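Local coordinates for protein HMG-CoA Lyase (Bacillus subtilis subsp. subtilis, PDB 1YDO) that belongs to the HMGL-like family and folds as a TIM barrel, with parallel strands at the centre and helices packed around them, at residues 104-109 against 114-119; 126-131 against 169-174; 254-259 against 266-271. All blocks are in the same frame, centred on the assembly; numbering follows the deposited sequence.

Contact 1: 104-109 against 114-119; sequences ASETHN and NKSTSE
Both carboxylate oxygens of Glu106 accept hydrogen bonds from one residue of 114-119, Thr117. The hydroxyl OG1 of Thr117 donates to Glu106 OE2 at 2.8 Å, arriving on the syn side and 23° out of the carboxylate plane. The backbone N of Thr117 donates to Glu106 OE1 at 3.1 Å, but it descends on that oxygen from above the plane. Two acceptors meeting two donors of one residue fix the rotation of the carboxylate, which a bend at chi2 (83°) has turned across the Thr117 side chain. This tight part belongs to a beta-alpha connection of the barrel. The chain leaves strand 97-103, makes the short helix 106-110, whose N-cap Ser105 accepts from His108 N through OG at 2.9 Å, and turns back into helix 117-133, for which Ser116 is the N-cap. Thr117 and Asn109 also rest on Met102 of that strand, and Asn109 is buried with its CB directed at 114-119. Toward solvent the fit loosens: the Lys115 chain leads away, and exposed Asn114 starts away from 104-109, its OD1 held by Arg110. Ser116 OG looks to its own turn, sharing a hydrogen bond of 2.7 Å with Ser118 OG.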
# COMPACT_ATOMS: atom_id res chain seq x y z
N ALA A 104 -16.49 16.67 9.33
CA ALA A 104 -16.02 17.11 10.63
C ALA A 104 -15.56 18.56 10.49
O ALA A 104 -15.74 19.38 11.39
CB ALA A 104 -14.86 16.23 11.08
N SER A 105 -14.96 18.85 9.34
CA SER A 105 -14.47 20.19 9.01
C SER A 105 -15.64 21.07 8.59
O SER A 105 -16.46 20.68 7.75
CB SER A 105 -13.45 20.12 7.88
OG SER A 105 -13.55 21.25 7.04
N GLU A 106 -15.72 22.26 9.17
CA GLU A 106 -16.80 23.19 8.83
C GLU A 106 -16.70 23.58 7.36
O GLU A 106 -17.68 23.50 6.62
CB GLU A 106 -16.71 24.44 9.71
CG GLU A 106 -17.98 25.29 9.72
CD GLU A 106 -19.01 24.78 10.70
OE1 GLU A 106 -20.21 25.10 10.52
OE2 GLU A 106 -18.62 24.07 11.66
N THR A 107 -15.51 24.01 6.95
CA THR A 107 -15.27 24.44 5.58
C THR A 107 -15.63 23.37 4.56
O THR A 107 -16.31 23.64 3.58
CB THR A 107 -13.80 24.84 5.38
OG1 THR A 107 -13.41 25.75 6.41
CG2 THR A 107 -13.61 25.52 4.02
N HIS A 108 -15.18 22.14 4.81
CA HIS A 108 -15.47 21.03 3.91
C HIS A 108 -16.96 20.75 3.85
O HIS A 108 -17.53 20.54 2.78
CB HIS A 108 -14.75 19.76 4.37
CG HIS A 108 -14.96 18.59 3.45
ND1 HIS A 108 -14.50 18.58 2.14
CD2 HIS A 108 -15.57 17.40 3.63
CE1 HIS A 108 -14.82 17.44 1.57
NE2 HIS A 108 -15.47 16.70 2.45
N ASN A 109 -17.59 20.75 5.01
CA ASN A 109 -19.02 20.49 5.09
C ASN A 109 -19.79 21.55 4.31
O ASN A 109 -20.55 21.24 3.39
CB ASN A 109 -19.47 20.49 6.55
CG ASN A 109 -20.76 19.74 6.76
OD1 ASN A 109 -21.64 20.19 7.50
ND2 ASN A 109 -20.89 18.58 6.12
N ASN A 114 -23.24 22.24 1.54
CA ASN A 114 -23.63 23.60 1.92
C ASN A 114 -24.55 23.68 3.14
O ASN A 114 -25.75 23.92 3.02
CB ASN A 114 -24.28 24.32 0.73
CG ASN A 114 -24.15 25.83 0.82
OD1 ASN A 114 -24.81 26.47 1.64
ND2 ASN A 114 -23.29 26.41 -0.02
N LYS A 115 -23.96 23.47 4.31
CA LYS A 115 -24.66 23.52 5.59
C LYS A 115 -23.63 23.43 6.70
O LYS A 115 -22.67 22.66 6.60
CB LYS A 115 -25.66 22.37 5.71
CG LYS A 115 -26.97 22.62 4.99
CD LYS A 115 -27.86 21.39 4.94
CE LYS A 115 -29.11 21.67 4.11
NZ LYS A 115 -29.94 22.77 4.68
N SER A 116 -23.81 24.22 7.75
CA SER A 116 -22.87 24.21 8.86
C SER A 116 -22.95 22.86 9.56
O SER A 116 -23.95 22.14 9.43
CB SER A 116 -23.19 25.32 9.86
OG SER A 116 -24.36 25.00 10.60
N THR A 117 -21.90 22.52 10.29
CA THR A 117 -21.86 21.26 11.01
C THR A 117 -23.12 21.11 11.85
O THR A 117 -23.70 20.02 11.91
CB THR A 117 -20.62 21.19 11.91
OG1 THR A 117 -20.54 22.36 12.73
CG2 THR A 117 -19.35 21.06 11.07
N SER A 118 -23.57 22.19 12.48
CA SER A 118 -24.76 22.15 13.32
C SER A 118 -25.99 21.83 12.49
O SER A 118 -26.77 20.95 12.84
CB SER A 118 -24.97 23.49 14.03
OG SER A 118 -25.22 24.53 13.09
N GLU A 119 -26.15 22.56 11.40
CA GLU A 119 -27.28 22.37 10.52
C GLU A 119 -27.33 20.93 10.06
O GLU A 119 -28.37 20.28 10.15
CB GLU A 119 -27.17 23.29 9.31
CG GLU A 119 -27.30 24.76 9.67
CD GLU A 119 -27.11 25.66 8.46
OE1 GLU A 119 -27.83 25.48 7.45
OE2 GLU A 119 -26.24 26.56 8.53

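Contact 2: 126-131 against 169-174; sequences QVNNDA and FGISEL
Asn128 alone carries the touch between helix 117-133 and the turn that follows helix 156-169, meeting Phe169, Gly170 and Ile171 in succession. In the TIM barrel these are two neighbouring outer helices, and the turn leads from helix 156-169 into strand 174-177, completing a beta-alpha-beta crossover that began at strand 137-143.

Along the helix, the opening residues of the segment, Gln126 and Val127, lead up to Asn128, which points its CB at the turn. With chi1 at 169°, CG lies opposite the backbone N and the amide is carried out from the helix to lie against the turn. There its ND2 comes within 3.1 Å of Phe169 O, yet the angle is too poor for a hydrogen bond, so the approach counts as packing. The polar anchor of this amide is its other end, where OD1 is hydrogen-bonded to Thr138 OG1 on strand 137-143. Three residues further along the helix, at the end of the segment, Ala131 packs on the same Thr138, so that Asn128 and Ala131 both meet this one residue of the strand.

On the facing side, Phe169 offers its CB to the amide, 3.8 Å from Asn128 ND2, but its ring leads off along helix 117-133 to Leu121 and Lys125. Gly170 then ends helix 156-169 in a Schellman motif, with a positive phi of 120°, and its carbonyl O is bonded by Gln132 NE2. Ile171 crosses the Asn128 side chain at about a right angle; its CG2 branch lies 4.1 Å from Asn128 OD1.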
# COMPACT_ATOMS: atom_id res chain seq x y z
N GLN A 126 -32.77 14.09 12.68
CA GLN A 126 -34.11 13.66 12.32
C GLN A 126 -34.08 12.64 11.18
O GLN A 126 -34.90 11.71 11.14
CB GLN A 126 -35.01 14.88 12.02
CG GLN A 126 -35.27 15.85 13.25
CD GLN A 126 -35.73 15.13 14.56
OE1 GLN A 126 -36.66 14.30 14.55
NE2 GLN A 126 -35.11 15.48 15.68
N VAL A 127 -33.13 12.76 10.26
CA VAL A 127 -33.06 11.79 9.17
C VAL A 127 -32.83 10.38 9.72
O VAL A 127 -33.29 9.39 9.15
CB VAL A 127 -31.91 12.13 8.23
CG1 VAL A 127 -31.78 11.03 7.19
CG2 VAL A 127 -32.16 13.48 7.59
N ASN A 128 -32.13 10.30 10.85
CA ASN A 128 -31.85 9.02 11.49
C ASN A 128 -33.09 8.53 12.21
O ASN A 128 -33.44 7.35 12.16
CB ASN A 128 -30.70 9.16 12.49
CG ASN A 128 -30.53 7.94 13.38
OD1 ASN A 128 -30.25 6.84 12.90
ND2 ASN A 128 -30.71 8.12 14.69
N ASN A 129 -33.77 9.45 12.89
CA ASN A 129 -34.97 9.14 13.64
C ASN A 129 -36.05 8.50 12.75
O ASN A 129 -36.63 7.47 13.11
CB ASN A 129 -35.50 10.44 14.29
CG ASN A 129 -36.62 10.19 15.30
OD1 ASN A 129 -37.79 10.03 14.91
ND2 ASN A 129 -36.28 10.15 16.59
N ASP A 130 -36.29 9.10 11.60
CA ASP A 130 -37.30 8.58 10.67
C ASP A 130 -36.85 7.25 10.05
O ASP A 130 -37.67 6.36 9.78
CB ASP A 130 -37.59 9.59 9.55
CG ASP A 130 -38.11 10.93 10.07
OD1 ASP A 130 -38.67 10.96 11.20
OD2 ASP A 130 -37.98 11.93 9.33
N ALA A 131 -35.55 7.12 9.82
CA ALA A 131 -35.03 5.90 9.24
C ALA A 131 -35.30 4.72 10.15
O ALA A 131 -35.92 3.74 9.74
CB ALA A 131 -33.55 6.05 9.00
N PHE A 169 -27.71 10.30 18.77
CA PHE A 169 -28.91 10.24 17.93
C PHE A 169 -29.46 8.80 17.85
O PHE A 169 -30.66 8.60 17.71
CB PHE A 169 -28.61 10.75 16.52
CG PHE A 169 -28.26 12.21 16.45
CD1 PHE A 169 -27.73 12.76 15.27
CD2 PHE A 169 -28.46 13.06 17.54
CE1 PHE A 169 -27.40 14.12 15.18
CE2 PHE A 169 -28.14 14.42 17.46
CZ PHE A 169 -27.61 14.95 16.28
N GLY A 170 -28.58 7.81 17.93
CA GLY A 170 -29.03 6.44 17.86
C GLY A 170 -28.43 5.65 16.72
O GLY A 170 -28.85 4.52 16.44
N ILE A 171 -27.45 6.22 16.03
CA ILE A 171 -26.81 5.54 14.92
C ILE A 171 -26.21 4.23 15.41
O ILE A 171 -25.99 4.06 16.60
CB ILE A 171 -25.69 6.38 14.31
CG1 ILE A 171 -24.68 6.74 15.41
CG2 ILE A 171 -26.28 7.63 13.66
CD1 ILE A 171 -23.43 7.42 14.88
N SER A 172 -25.94 3.31 14.50
CA SER A 172 -25.38 2.04 14.92
C SER A 172 -23.88 1.91 14.69
O SER A 172 -23.20 1.14 15.38
CB SER A 172 -26.12 0.91 14.19
OG SER A 172 -27.52 1.05 14.37
N GLU A 173 -23.36 2.67 13.73
CA GLU A 173 -21.95 2.63 13.39
C GLU A 173 -21.47 3.97 12.85
O GLU A 173 -22.10 4.56 11.99
CB GLU A 173 -21.72 1.56 12.34
CG GLU A 173 -20.29 1.16 12.18
CD GLU A 173 -20.16 -0.15 11.44
OE1 GLU A 173 -20.18 -0.13 10.20
OE2 GLU A 173 -20.06 -1.20 12.10
N LEU A 174 -20.34 4.44 13.35
CA LEU A 174 -19.81 5.70 12.89
C LEU A 174 -18.57 5.42 12.04
O LEU A 174 -17.53 5.02 12.56
CB LEU A 174 -19.45 6.57 14.08
CG LEU A 174 -19.46 8.08 13.89
CD1 LEU A 174 -18.88 8.72 15.14
CD2 LEU A 174 -18.63 8.47 12.69

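Contact 3: 254-259 against 266-271; sequences DIVYML and TNVKLE
Val256 and Leu270 are brought together by first torsions close to 180°: 174° in Val256 swings CG1 opposite its backbone N, and -171° in Leu270 does the same for CG. A further turn of 53° at chi2 of Leu270 leaves its two methyls on different neighbours, CD1 on Val256 and CD2 on Tyr257. The setting is the outer layer of the TIM barrel, where helix 252-261 comes after the last strand of the ring, 229-232, and a short connection leads the chain into helix 270-284. Lys269, the N-cap of that second helix, is the centre of an inverse gamma turn.

Apolar packing holds the two segments together. Val256 is the hub: its CB lies 4.0 Å from Leu270 CD1, and its CG1 is equally far from Val268 CB, the two valines crossing at about a right angle. The same CG1 rests against Thr266 OG1 at 3.6 Å; that hydroxyl has its weak hydrogen bond with Glu260 OE2. One turn further along the helix, Leu259 CD1 meets Thr266 CG2 at 3.8 Å. Beneath this cluster lies strand 8-11, whose Ile9 is touched by Val256, Leu259 and Val268 alike, so both segments pack on the barrel wall.

Tyr257 faces two ways. Its side chain packs on Ala182 of the second subunit, while Leu270 comes to it near its root, placing CD2 3.8 Å from Tyr257 CB. That methyl lies at the edge of the ring, in its plane, 4.0 Å from Tyr257 CD2.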
# COMPACT_ATOMS: atom_id res chain seq x y z
N ASP A 254 -7.44 -6.07 -2.13
CA ASP A 254 -6.15 -5.92 -1.47
C ASP A 254 -6.35 -6.04 0.04
O ASP A 254 -5.51 -6.59 0.75
CB ASP A 254 -5.55 -4.56 -1.80
CG ASP A 254 -5.13 -4.45 -3.24
OD1 ASP A 254 -4.96 -3.31 -3.73
OD2 ASP A 254 -4.96 -5.51 -3.89
N ILE A 255 -7.46 -5.50 0.51
CA ILE A 255 -7.78 -5.54 1.91
C ILE A 255 -8.11 -6.96 2.32
O ILE A 255 -7.62 -7.44 3.33
CB ILE A 255 -8.97 -4.65 2.23
CG1 ILE A 255 -8.61 -3.21 1.93
CG2 ILE A 255 -9.39 -4.83 3.66
CD1 ILE A 255 -9.70 -2.26 2.23
N VAL A 256 -8.93 -7.62 1.52
CA VAL A 256 -9.33 -8.99 1.80
C VAL A 256 -8.12 -9.91 1.76
O VAL A 256 -7.98 -10.79 2.60
CB VAL A 256 -10.36 -9.51 0.78
CG1 VAL A 256 -10.64 -10.97 1.03
CG2 VAL A 256 -11.63 -8.70 0.88
N TYR A 257 -7.23 -9.69 0.80
CA TYR A 257 -6.07 -10.54 0.68
C TYR A 257 -5.17 -10.45 1.89
O TYR A 257 -4.92 -11.45 2.56
CB TYR A 257 -5.26 -10.18 -0.57
CG TYR A 257 -3.88 -10.83 -0.62
CD1 TYR A 257 -2.76 -10.20 -0.06
CD2 TYR A 257 -3.71 -12.08 -1.19
CE1 TYR A 257 -1.50 -10.82 -0.07
CE2 TYR A 257 -2.46 -12.71 -1.21
CZ TYR A 257 -1.36 -12.07 -0.65
OH TYR A 257 -0.12 -12.69 -0.66
N MSE A 258 -4.68 -9.26 2.17
CA MSE A 258 -3.79 -9.10 3.29
C MSE A 258 -4.36 -9.67 4.58
O MSE A 258 -3.65 -10.30 5.36
CB MSE A 258 -3.44 -7.64 3.49
CG MSE A 258 -2.45 -7.46 4.60
SE MSE A 258 -2.30 -5.63 5.03
CE MSE A 258 -4.09 -5.34 5.69
N LEU A 259 -5.64 -9.44 4.80
CA LEU A 259 -6.28 -9.94 6.00
C LEU A 259 -6.24 -11.45 6.03
O LEU A 259 -6.03 -12.04 7.07
CB LEU A 259 -7.72 -9.44 6.08
CG LEU A 259 -7.88 -7.95 6.40
CD1 LEU A 259 -9.31 -7.52 6.15
CD2 LEU A 259 -7.47 -7.70 7.84
N THR A 266 -12.68 -13.01 6.75
CA THR A 266 -13.48 -11.95 6.16
C THR A 266 -14.68 -12.59 5.47
O THR A 266 -15.58 -11.90 4.98
CB THR A 266 -12.68 -11.14 5.11
OG1 THR A 266 -12.51 -11.94 3.93
CG2 THR A 266 -11.32 -10.75 5.66
N ASN A 267 -14.68 -13.91 5.42
CA ASN A 267 -15.77 -14.63 4.78
C ASN A 267 -15.97 -14.19 3.34
O ASN A 267 -17.04 -14.41 2.77
CB ASN A 267 -17.08 -14.45 5.55
CG ASN A 267 -17.05 -15.13 6.91
OD1 ASN A 267 -16.60 -16.28 7.05
ND2 ASN A 267 -17.56 -14.44 7.92
N VAL A 268 -14.96 -13.57 2.76
CA VAL A 268 -15.04 -13.14 1.38
C VAL A 268 -14.20 -14.04 0.49
O VAL A 268 -13.01 -14.22 0.73
CB VAL A 268 -14.56 -11.70 1.22
CG1 VAL A 268 -14.69 -11.26 -0.23
CG2 VAL A 268 -15.39 -10.80 2.11
N LYS A 269 -14.82 -14.62 -0.53
CA LYS A 269 -14.09 -15.48 -1.44
C LYS A 269 -13.35 -14.60 -2.46
O LYS A 269 -13.87 -14.29 -3.53
CB LYS A 269 -15.07 -16.41 -2.14
CG LYS A 269 -15.90 -17.22 -1.14
CD LYS A 269 -17.31 -17.50 -1.67
CE LYS A 269 -18.21 -18.06 -0.57
NZ LYS A 269 -19.65 -18.16 -0.97
N LEU A 270 -12.13 -14.22 -2.08
CA LEU A 270 -11.28 -13.36 -2.89
C LEU A 270 -11.34 -13.66 -4.39
O LEU A 270 -11.51 -12.75 -5.21
CB LEU A 270 -9.83 -13.47 -2.39
CG LEU A 270 -8.83 -12.48 -2.98
CD1 LEU A 270 -9.34 -11.06 -2.81
CD2 LEU A 270 -7.49 -12.67 -2.28
N GLU A 271 -11.18 -14.93 -4.74
CA GLU A 271 -11.23 -15.35 -6.14
C GLU A 271 -12.40 -14.67 -6.84
O GLU A 271 -12.23 -13.98 -7.85
CB GLU A 271 -11.37 -16.87 -6.20
CG GLU A 271 -11.23 -17.48 -7.60
CD GLU A 271 -12.58 -17.69 -8.29
OE1 GLU A 271 -12.59 -18.06 -9.50
OE2 GLU A 271 -13.63 -17.49 -7.63

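The contacts follow one another along the chain, and all lie among the helices and connecting loops around a single parallel barrel. Contacts 1 and 2 share helix 117-133: the first uses its start, the second its later turns, with centres about 18 Å apart and nearest atoms about 7 Å apart. Contact 3 lies across the centre of the chain from both, its centre about 35 Å from contact 1 and about 30 Å from contact 2. It joins helices 252-261 and 270-284 beside strand 8-11, which pairs with the last barrel strand, 229-232, and of the three it alone reaches the second subunit, so the pairing of first and last strands lies close to the subunit interface.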